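Local coordinates for protein N-terminal cyanobactin protease (Planktothrix agardhii NIES-596, PDB 4H6W) that probably cleaves precursor peptides as a subtilisin-like serine endopeptidase during cyanobactin (prenylagaramide) maturation, this chain being its N-terminal protease domain, at residues Leu280-Leu283 with Asp284-His288; Leu165-Pro168 with Ala169-Thr173. All coordinates share one frame; numbering follows the deposited sequence.

How the contacts relate
Both contacts are local, each made within one unbroken run of chain, and contact 2 (165-173) comes well before contact 1 (280-288). Their centres lie 23 Å apart and their nearest atoms about 15 Å, so neither touches the other. Contact 2 leads from the short strand 165-167 toward strand 175-180 of the seven-stranded parallel sheet; its His-166 side chain is about 9 Å from that of Ser-224, the predicted nucleophile. Contact 1 begins helix 282-289, the last helix in the model, away from the predicted triad and packed on helices 10-16, 223-243 and 250-259. One shapes the turn after a strand whose His-166 comes near the probable active site, the other starts the closing helix.

Contact 1 of 2, residues Leu280-Leu283 with Asp284-His288; sequences LNIL and DAIEH
Asn-281 and the four residues after it make the first turn of helix 282-289, and the backbone bond from Ala-285 N to Asn-281 O (2.9 Å) closes that turn. Two more i to i+4 bonds carry the spiral onward, Ile-286 N to Ile-282 O and Glu-287 N to Leu-283 O.

The side chain of Asn-281 caps this end. Its CG stands anti to the backbone N (chi1 -173°), which swings the amide over the start of the helix and brings OD1 to 3.2 Å from Asp-284 N. The N-H points almost straight at the oxygen, at 166°, yet comes in from above the amide's carbonyl plane. Asp-284 folds its carboxylate back against the same amide: the two flat groups stack with their planes 24° apart. ND2 sits 2.9 Å from Asp-284 OD2, but the angle is too poor for a hydrogen bond; the carboxylate lies against the cap, and its negative charge near the helix N-terminus would be expected to suit the helix dipole.

On the buried side the contact turns apolar. Ile-282 CG2 meets Ile-286 CD1 at 3.9 Å, one turn further on. At the margin, next to Lys-12, Leu-283 makes a longer, looser contact, its CD2 lying 4.3 Å from the same Ile-286 CD1. The two isoleucines share Leu-13 of helix 10-16 as a neighbour and pack on helix 223-243 through Val-233, Leu-237 and Leu-240, while Ala-285 faces Leu-257 of helix 250-259. The Asn-281 cap at its start and the apolar inner face make this an asparagine N-capped amphipathic helix, the last of the model, laid against three others of the subtilisin-like fold.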
loop_
_atom_site.group_PDB
_atom_site.type_symbol
_atom_site.label_atom_id
_atom_site.label_comp_id
_atom_site.label_asym_id
_atom_site.label_seq_id
_atom_site.Cartn_x
_atom_site.Cartn_y
_atom_site.Cartn_z
ATOM N N LEU A 280 -10.073 1.579 -7.022
ATOM C CA LEU A 280 -8.865 2.145 -7.610
ATOM C C LEU A 280 -9.027 2.371 -9.108
ATOM O O LEU A 280 -9.411 1.453 -9.842
ATOM C CB LEU A 280 -7.674 1.219 -7.364
ATOM C CG LEU A 280 -6.389 1.500 -8.144
ATOM C CD1 LEU A 280 -5.699 2.760 -7.635
ATOM C CD2 LEU A 280 -5.468 0.289 -8.051
ATOM N N ASN A 281 -8.728 3.591 -9.548
ATOM C CA ASN A 281 -8.921 3.989 -10.937
ATOM C C ASN A 281 -7.747 4.832 -11.373
ATOM O O ASN A 281 -7.741 6.054 -11.193
ATOM C CB ASN A 281 -10.239 4.762 -11.098
ATOM C CG ASN A 281 -10.585 5.074 -12.553
ATOM O OD1 ASN A 281 -9.715 5.293 -13.409
ATOM N ND2 ASN A 281 -11.871 5.104 -12.835
ATOM N N ILE A 282 -6.761 4.164 -11.959
ATOM C CA ILE A 282 -5.467 4.769 -12.277
ATOM C C ILE A 282 -5.575 5.941 -13.264
ATOM O O ILE A 282 -4.988 7.017 -13.036
ATOM C CB ILE A 282 -4.473 3.707 -12.806
ATOM C CG1 ILE A 282 -4.243 2.604 -11.752
ATOM C CG2 ILE A 282 -3.160 4.351 -13.243
ATOM C CD1 ILE A 282 -3.244 1.542 -12.185
ATOM N N LEU A 283 -6.325 5.735 -14.348
ATOM C CA LEU A 283 -6.424 6.737 -15.426
ATOM C C LEU A 283 -7.005 8.045 -14.917
ATOM O O LEU A 283 -6.469 9.123 -15.183
ATOM C CB LEU A 283 -7.235 6.202 -16.607
ATOM C CG LEU A 283 -6.492 5.117 -17.378
ATOM C CD1 LEU A 283 -7.303 4.627 -18.573
ATOM C CD2 LEU A 283 -5.122 5.639 -17.812
ATOM N N ASP A 284 -8.084 7.924 -14.153
ATOM C CA ASP A 284 -8.714 9.062 -13.515
ATOM C C ASP A 284 -7.844 9.686 -12.412
ATOM O O ASP A 284 -7.826 10.912 -12.273
ATOM C CB ASP A 284 -10.095 8.666 -13.013
ATOM C CG ASP A 284 -11.058 8.322 -14.152
ATOM O OD1 ASP A 284 -10.725 8.570 -15.336
ATOM O OD2 ASP A 284 -12.162 7.805 -13.873
ATOM N N ALA A 285 -7.095 8.860 -11.672
ATOM C CA ALA A 285 -6.099 9.369 -10.713
ATOM C C ALA A 285 -5.061 10.286 -11.366
ATOM O O ALA A 285 -4.762 11.381 -10.867
ATOM C CB ALA A 285 -5.421 8.221 -9.988
ATOM N N ILE A 286 -4.521 9.846 -12.500
ATOM C CA ILE A 286 -3.616 10.682 -13.301
ATOM C C ILE A 286 -4.300 12.005 -13.670
ATOM O O ILE A 286 -3.736 13.088 -13.465
ATOM C CB ILE A 286 -3.166 9.925 -14.572
ATOM C CG1 ILE A 286 -2.417 8.651 -14.166
ATOM C CG2 ILE A 286 -2.325 10.828 -15.482
ATOM C CD1 ILE A 286 -2.290 7.593 -15.247
ATOM N N GLU A 287 -5.526 11.904 -14.190
ATOM C CA GLU A 287 -6.285 13.070 -14.621
ATOM C C GLU A 287 -6.477 14.061 -13.478
ATOM O O GLU A 287 -6.207 15.241 -13.649
ATOM C CB GLU A 287 -7.631 12.659 -15.215
ATOM C CG GLU A 287 -8.420 13.821 -15.809
ATOM C CD GLU A 287 -9.610 13.380 -16.659
ATOM O OE1 GLU A 287 -9.413 12.613 -17.642
ATOM O OE2 GLU A 287 -10.745 13.820 -16.363
ATOM N N HIS A 288 -6.918 13.574 -12.316
ATOM C CA HIS A 288 -7.092 14.417 -11.144
ATOM C C HIS A 288 -5.808 15.054 -10.607
ATOM O O HIS A 288 -5.836 16.162 -10.083
ATOM C CB HIS A 288 -7.779 13.634 -10.039
ATOM C CG HIS A 288 -9.264 13.580 -10.189
ATOM N ND1 HIS A 288 -9.999 12.459 -9.890
ATOM C CD2 HIS A 288 -10.148 14.507 -10.622
ATOM C CE1 HIS A 288 -11.275 12.698 -10.128
ATOM N NE2 HIS A 288 -11.392 13.934 -10.576
#

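Contact 2 of 2, residues Leu165-Pro168 with Ala169-Thr173; sequences LHVP and ASLPT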
loop_
_atom_site.group_PDB
_atom_site.type_symbol
_atom_site.label_atom_id
_atom_site.label_comp_id
_atom_site.label_asym_id
_atom_site.label_seq_id
_atom_site.Cartn_x
_atom_site.Cartn_y
_atom_site.Cartn_z
ATOM N N LEU A 165 -12.584 -1.661 12.688
ATOM C CA LEU A 165 -11.487 -0.740 12.404
ATOM C C LEU A 165 -10.118 -1.232 12.856
ATOM O O LEU A 165 -9.970 -1.745 13.966
ATOM C CB LEU A 165 -11.793 0.650 12.980
ATOM C CG LEU A 165 -13.048 1.341 12.418
ATOM C CD1 LEU A 165 -13.244 2.713 13.054
ATOM C CD2 LEU A 165 -12.982 1.450 10.894
ATOM N N HIS A 166 -9.125 -1.089 11.975
ATOM C CA HIS A 166 -7.721 -1.324 12.323
ATOM C C HIS A 166 -6.986 -0.010 12.415
ATOM O O HIS A 166 -7.348 0.963 11.736
ATOM C CB HIS A 166 -7.012 -2.145 11.252
ATOM C CG HIS A 166 -7.192 -3.623 11.384
ATOM N ND1 HIS A 166 -8.390 -4.203 11.748
ATOM C CD2 HIS A 166 -6.336 -4.641 11.144
ATOM C CE1 HIS A 166 -8.254 -5.517 11.750
ATOM N NE2 HIS A 166 -7.021 -5.809 11.375
ATOM N N VAL A 167 -5.948 0.014 13.249
ATOM C CA VAL A 167 -4.978 1.093 13.209
ATOM C C VAL A 167 -3.739 0.536 12.548
ATOM O O VAL A 167 -3.416 -0.635 12.767
ATOM C CB VAL A 167 -4.664 1.701 14.595
ATOM C CG1 VAL A 167 -5.870 2.487 15.093
ATOM C CG2 VAL A 167 -4.249 0.630 15.600
ATOM N N PRO A 168 -3.037 1.363 11.742
ATOM C CA PRO A 168 -3.286 2.798 11.546
ATOM C C PRO A 168 -4.268 3.153 10.424
ATOM O O PRO A 168 -4.506 4.342 10.175
ATOM C CB PRO A 168 -1.906 3.325 11.184
ATOM C CG PRO A 168 -1.293 2.197 10.413
ATOM C CD PRO A 168 -1.827 0.921 11.017
ATOM N N ALA A 169 -4.842 2.160 9.754
ATOM C CA ALA A 169 -5.677 2.461 8.583
ATOM C C ALA A 169 -6.833 3.425 8.888
ATOM O O ALA A 169 -7.262 4.155 8.006
ATOM C CB ALA A 169 -6.189 1.186 7.919
ATOM N N SER A 170 -7.320 3.435 10.127
ATOM C CA SER A 170 -8.514 4.222 10.483
ATOM C C SER A 170 -8.192 5.632 10.964
ATOM O O SER A 170 -9.095 6.440 11.197
ATOM C CB SER A 170 -9.365 3.500 11.533
ATOM O OG SER A 170 -8.650 3.314 12.745
ATOM N N LEU A 171 -6.902 5.921 11.098
ATOM C CA LEU A 171 -6.416 7.201 11.592
ATOM C C LEU A 171 -6.449 8.298 10.522
ATOM O O LEU A 171 -6.159 8.042 9.349
ATOM C CB LEU A 171 -4.991 7.025 12.120
ATOM C CG LEU A 171 -4.848 6.063 13.306
ATOM C CD1 LEU A 171 -3.442 6.107 13.849
ATOM C CD2 LEU A 171 -5.829 6.440 14.399
ATOM N N PRO A 172 -6.788 9.533 10.928
ATOM C CA PRO A 172 -6.857 10.663 9.994
ATOM C C PRO A 172 -5.566 10.872 9.200
ATOM O O PRO A 172 -4.458 10.711 9.737
ATOM C CB PRO A 172 -7.117 11.864 10.914
ATOM C CG PRO A 172 -7.752 11.280 12.141
ATOM C CD PRO A 172 -7.108 9.937 12.315
ATOM N N THR A 173 -5.739 11.223 7.924
ATOM C CA THR A 173 -4.660 11.474 6.949
ATOM C C THR A 173 -4.018 10.192 6.370
ATOM O O THR A 173 -3.183 10.253 5.457
ATOM C CB THR A 173 -3.588 12.485 7.454
ATOM O OG1 THR A 173 -2.702 11.834 8.377
ATOM C CG2 THR A 173 -4.242 13.724 8.109
#
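A type I beta turn from Pro-168 to Leu-171, entered through a cis peptide bond before Pro-168, takes the chain out of strand 165-167 and into the loop that leads to strand 175-180. Leu-171 N closes the turn on Pro-168 O at 3.0 Å.

Ser-170 fastens the turn to the strand. His-166 O takes two hydrogen bonds from this one residue: the backbone N reaches it at 2.9 Å, nearly along the C=O axis but with an N-H bent to 132°, while OG donates, also at 2.9 Å, from well above the carbonyl plane. OG can do this because it lies between the backbone N and the carbonyl carbon (chi1 62°), folded back over its own main chain. The double grip holds the serine's rotation and gives the carbonyl of His-166 two donors from one residue. Alongside, Ser-170 CB rests 4.0 Å from Leu-165 CB.

Leu-171 spreads its two methyls over the hydrophobic part of the bend. CD2 comes to 4.0 Å from Val-167 CG1, and CD1 lies 4.1 Å from Pro-168 CB, so the leucine straddles the two residues joined by the cis peptide. Helix 137-148 covers this leucine and valine through Ile-143 and Leu-139, while Pro-168 packs on Leu-153 and Ala-155 of strand 152-156 in the central parallel sheet.

Strand 165-167 pairs antiparallel with strand 128-130, and the His-166 side chain comes to about 9 Å from that of the predicted charge-relay Ser-224. A cis-proline turn following such a strand is known from subtilases, consistent with its place in this subtilisin-like fold.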